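Local coordinates for protein DyP2 (Amycolatopsis sp. ATCC 39116, PDB 4G2C) that binds haem and manganese and, as a dye-decolorizing peroxidase of a lignin-reactive bacterium, probably oxidises dyes, manganese and lignin-related compounds, at residues 146-151 with 418-423. Sequence-based numbering, arbitrary orientation.
With HEM (protoporphyrin IX containing Fe), chain C; ACT (acetate ion), chain M; ACT (acetate ion), chain B.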
loop_
_atom_site.group_PDB
_atom_site.type_symbol
_atom_site.label_atom_id
_atom_site.label_comp_id
_atom_site.label_asym_id
_atom_site.label_seq_id
_atom_site.Cartn_x
_atom_site.Cartn_y
_atom_site.Cartn_z
ATOM N N GLU A 146 17.111 0.925 -11.163
ATOM C CA GLU A 146 18.229 0.046 -10.871
ATOM C C GLU A 146 18.185 -0.498 -9.444
ATOM O O GLU A 146 18.302 -1.704 -9.237
ATOM C CB GLU A 146 19.559 0.749 -11.133
ATOM C CG GLU A 146 20.517 -0.092 -11.938
ATOM C CD GLU A 146 21.914 0.506 -11.985
ATOM O OE1 GLU A 146 22.121 1.491 -12.738
ATOM O OE2 GLU A 146 22.802 -0.017 -11.266
ATOM N N LYS A 147 18.009 0.369 -8.453
ATOM C CA LYS A 147 18.124 -0.110 -7.076
ATOM C C LYS A 147 16.960 -1.026 -6.646
ATOM O O LYS A 147 17.108 -1.838 -5.726
ATOM C CB LYS A 147 18.313 1.051 -6.103
ATOM C CG LYS A 147 17.050 1.847 -5.832
ATOM C CD LYS A 147 17.338 3.026 -4.909
ATOM C CE LYS A 147 16.097 3.865 -4.701
ATOM N NZ LYS A 147 16.374 5.099 -3.899
ATOM N N LEU A 148 15.824 -0.914 -7.332
ATOM C CA LEU A 148 14.643 -1.720 -7.014
ATOM C C LEU A 148 14.577 -2.990 -7.858
ATOM O O LEU A 148 13.711 -3.854 -7.644
ATOM C CB LEU A 148 13.364 -0.904 -7.235
ATOM C CG LEU A 148 13.268 0.394 -6.430
ATOM C CD1 LEU A 148 12.012 1.181 -6.804
ATOM C CD2 LEU A 148 13.312 0.101 -4.934
ATOM N N ALA A 149 15.505 -3.093 -8.809
ATOM C CA ALA A 149 15.499 -4.149 -9.815
ATOM C C ALA A 149 14.205 -4.147 -10.621
ATOM O O ALA A 149 13.697 -5.202 -10.983
ATOM C CB ALA A 149 15.765 -5.544 -9.172
ATOM N N ASP A 150 13.665 -2.958 -10.874
ATOM C CA ASP A 150 12.480 -2.795 -11.718
ATOM C C ASP A 150 12.786 -3.072 -13.191
ATOM O O ASP A 150 13.926 -2.958 -13.642
ATOM C CB ASP A 150 11.942 -1.360 -11.623
ATOM C CG ASP A 150 11.023 -1.146 -10.429
ATOM O OD1 ASP A 150 10.482 -2.141 -9.866
ATOM O OD2 ASP A 150 10.835 0.030 -10.056
ATOM N N PRO A 151 11.761 -3.435 -13.955
ATOM C CA PRO A 151 12.000 -3.439 -15.395
ATOM C C PRO A 151 12.415 -2.039 -15.854
ATOM O O PRO A 151 11.954 -1.046 -15.275
ATOM C CB PRO A 151 10.637 -3.831 -15.983
ATOM C CG PRO A 151 9.676 -3.923 -14.791
ATOM C CD PRO A 151 10.498 -4.084 -13.577
ATOM N N PHE A 418 13.127 1.078 1.086
ATOM C CA PHE A 418 13.778 0.175 2.028
ATOM C C PHE A 418 13.102 -1.201 1.959
ATOM O O PHE A 418 13.762 -2.238 1.802
ATOM C CB PHE A 418 13.687 0.751 3.460
ATOM C CG PHE A 418 14.696 0.172 4.425
ATOM C CD1 PHE A 418 14.415 -0.990 5.138
ATOM C CD2 PHE A 418 15.932 0.788 4.613
ATOM C CE1 PHE A 418 15.351 -1.528 6.037
ATOM C CE2 PHE A 418 16.878 0.261 5.496
ATOM C CZ PHE A 418 16.582 -0.904 6.209
ATOM N N THR A 419 11.777 -1.207 2.081
ATOM C CA THR A 419 11.008 -2.453 2.161
ATOM C C THR A 419 11.167 -3.287 0.886
ATOM O O THR A 419 11.388 -4.503 0.938
ATOM C CB THR A 419 9.517 -2.160 2.423
ATOM O OG1 THR A 419 9.369 -1.569 3.727
ATOM C CG2 THR A 419 8.676 -3.428 2.329
ATOM N N GLN A 420 11.090 -2.614 -0.260
ATOM C CA GLN A 420 11.225 -3.271 -1.558
ATOM C C GLN A 420 12.657 -3.740 -1.779
ATOM O O GLN A 420 12.900 -4.891 -2.171
ATOM C CB GLN A 420 10.840 -2.310 -2.685
ATOM C CG GLN A 420 10.891 -2.944 -4.056
ATOM C CD GLN A 420 9.779 -3.953 -4.248
ATOM O OE1 GLN A 420 8.602 -3.615 -4.120
ATOM N NE2 GLN A 420 10.143 -5.203 -4.544
ATOM N N GLN A 421 13.607 -2.849 -1.521
ATOM C CA GLN A 421 15.012 -3.137 -1.829
ATOM C C GLN A 421 15.727 -3.979 -0.764
ATOM O O GLN A 421 16.260 -5.045 -1.063
ATOM C CB GLN A 421 15.799 -1.845 -2.098
ATOM C CG GLN A 421 17.278 -2.118 -2.415
ATOM C CD GLN A 421 18.141 -0.866 -2.527
ATOM O OE1 GLN A 421 17.644 0.250 -2.656
ATOM N NE2 GLN A 421 19.454 -1.058 -2.475
ATOM N N ILE A 422 15.721 -3.497 0.474
ATOM C CA ILE A 422 16.522 -4.071 1.555
ATOM C C ILE A 422 15.863 -5.280 2.218
ATOM O O ILE A 422 16.520 -6.055 2.908
ATOM C CB ILE A 422 16.755 -3.016 2.656
ATOM C CG1 ILE A 422 17.278 -1.726 2.030
ATOM C CG2 ILE A 422 17.671 -3.559 3.771
ATOM C CD1 ILE A 422 18.701 -1.842 1.504
ATOM N N TRP A 423 14.555 -5.421 2.036
ATOM C CA TRP A 423 13.833 -6.541 2.621
ATOM C C TRP A 423 13.347 -7.513 1.539
ATOM O O TRP A 423 13.844 -8.643 1.433
ATOM C CB TRP A 423 12.680 -6.045 3.497
ATOM C CG TRP A 423 13.137 -5.450 4.823
ATOM C CD1 TRP A 423 14.429 -5.407 5.308
ATOM C CD2 TRP A 423 12.311 -4.840 5.837
ATOM N NE1 TRP A 423 14.443 -4.807 6.549
ATOM C CE2 TRP A 423 13.162 -4.449 6.893
ATOM C CE3 TRP A 423 10.935 -4.589 5.953
ATOM C CZ2 TRP A 423 12.683 -3.823 8.048
ATOM C CZ3 TRP A 423 10.462 -3.962 7.101
ATOM C CH2 TRP A 423 11.338 -3.593 8.136
HETATM C CHA HEM C . 0.390 -7.230 3.380
HETATM C CHB HEM C . -0.477 -8.766 -1.150
HETATM C CHC HEM C . 2.544 -5.405 -2.932
HETATM C CHD HEM C . 3.982 -4.429 1.585
HETATM C C1A HEM C . -0.122 -7.928 2.313
HETATM C C2A HEM C . -1.111 -8.983 2.400
HETATM C C3A HEM C . -1.348 -9.397 1.149
HETATM C C4A HEM C . -0.526 -8.624 0.234
HETATM C CMA HEM C . -2.325 -10.507 0.728
HETATM C CAA HEM C . -1.752 -9.501 3.718
HETATM C CBA HEM C . -2.935 -8.604 4.094
HETATM C CGA HEM C . -2.500 -7.393 4.888
HETATM O O1A HEM C . -1.824 -7.537 5.923
HETATM O O2A HEM C . -2.828 -6.255 4.493
HETATM C C1B HEM C . 0.262 -8.010 -2.048
HETATM C C2B HEM C . 0.272 -8.112 -3.507
HETATM C C3B HEM C . 1.113 -7.172 -3.981
HETATM C C4B HEM C . 1.645 -6.437 -2.859
HETATM C CMB HEM C . -0.533 -9.148 -4.332
HETATM C CAB HEM C . 1.480 -6.834 -5.443
HETATM C CBB HEM C . 0.686 -7.199 -6.452
HETATM C C1C HEM C . 3.253 -4.905 -1.862
HETATM C C2C HEM C . 4.417 -4.038 -1.942
HETATM C C3C HEM C . 4.799 -3.758 -0.684
HETATM C C4C HEM C . 3.894 -4.443 0.218
HETATM C CMC HEM C . 5.066 -3.503 -3.251
HETATM C CAC HEM C . 6.010 -2.906 -0.234
HETATM C CBC HEM C . 7.047 -2.675 -1.055
HETATM C C1D HEM C . 3.123 -5.039 2.475
HETATM C C2D HEM C . 3.128 -4.797 3.894
HETATM C C3D HEM C . 1.996 -5.660 4.428
HETATM C C4D HEM C . 1.436 -6.345 3.305
HETATM C CMD HEM C . 4.064 -3.858 4.674
HETATM C CAD HEM C . 1.552 -5.826 5.867
HETATM C CBD HEM C . 2.610 -6.721 6.481
HETATM C CGD HEM C . 2.259 -6.765 7.942
HETATM O O1D HEM C . 2.187 -5.671 8.561
HETATM O O2D HEM C . 2.010 -7.892 8.449
HETATM N NA HEM C . 0.203 -7.729 0.991
HETATM N NB HEM C . 1.109 -6.974 -1.704
HETATM N NC HEM C . 2.963 -5.134 -0.526
HETATM N ND HEM C . 2.117 -5.951 2.176
HETATM FE FE HEM C . 1.695 -6.622 0.188
HETATM C C ACT M . 17.160 2.558 -0.477
HETATM O O ACT M . 17.136 3.064 -1.636
HETATM O OXT ACT M . 18.281 2.292 0.022
HETATM C CH3 ACT M . 15.921 2.297 0.305
HETATM C C ACT B . 15.675 7.187 -6.798
HETATM O O ACT B . 14.604 7.828 -7.062
HETATM O OXT ACT B . 15.607 6.294 -5.917
HETATM C CH3 ACT B . 16.995 7.465 -7.475
#
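K147 and Q421 meet with their side chains crossing at about a right angle. With CG set between its backbone N and carbonyl carbon (chi1 75°) and the rest of the chain extended, K147 lays its methylenes past the amide of Q421, K147 CD lying 3.6 Å from Q421 OE1. A long aliphatic stem with a charged end suits this border, since NZ forms a salt bridge with E417; it also donates to an acetate ion, probably from the crystallisation liquor. The backbone also takes part: K147 O lies 3.3 Å from Q421 CG, a van der Waals touch. Glutamine suits this partly exposed position because its extended chain sets methylenes against that carbonyl and carries the polar amide to the lysine stem. An alanine in place of Q421 would probably open a gap beside the lysine methylenes, leaving the carbonyl of K147 with only the more distant CB against it.

L148, buried and purely hydrophobic, crosses Q420 at about a right angle, L148 CD2 lying 4.0 Å from Q420 CG. The bend of Q420 at chi2 (70°) carries its amide toward the haem, where Q420 OE1 approaches the vinyl carbon CBC at 3.6 Å, while N425 bonds both Q420 NE2 and L148 O. A149, the first residue beyond the helix, takes a positive phi in a Schellman motif.

Helix 145-148, from the DyP alpha+beta barrel region, thus abuts helix 416-424, whose T419 and Q420 line the haem pocket, and L148 also rests on Y481 of strand 474-484.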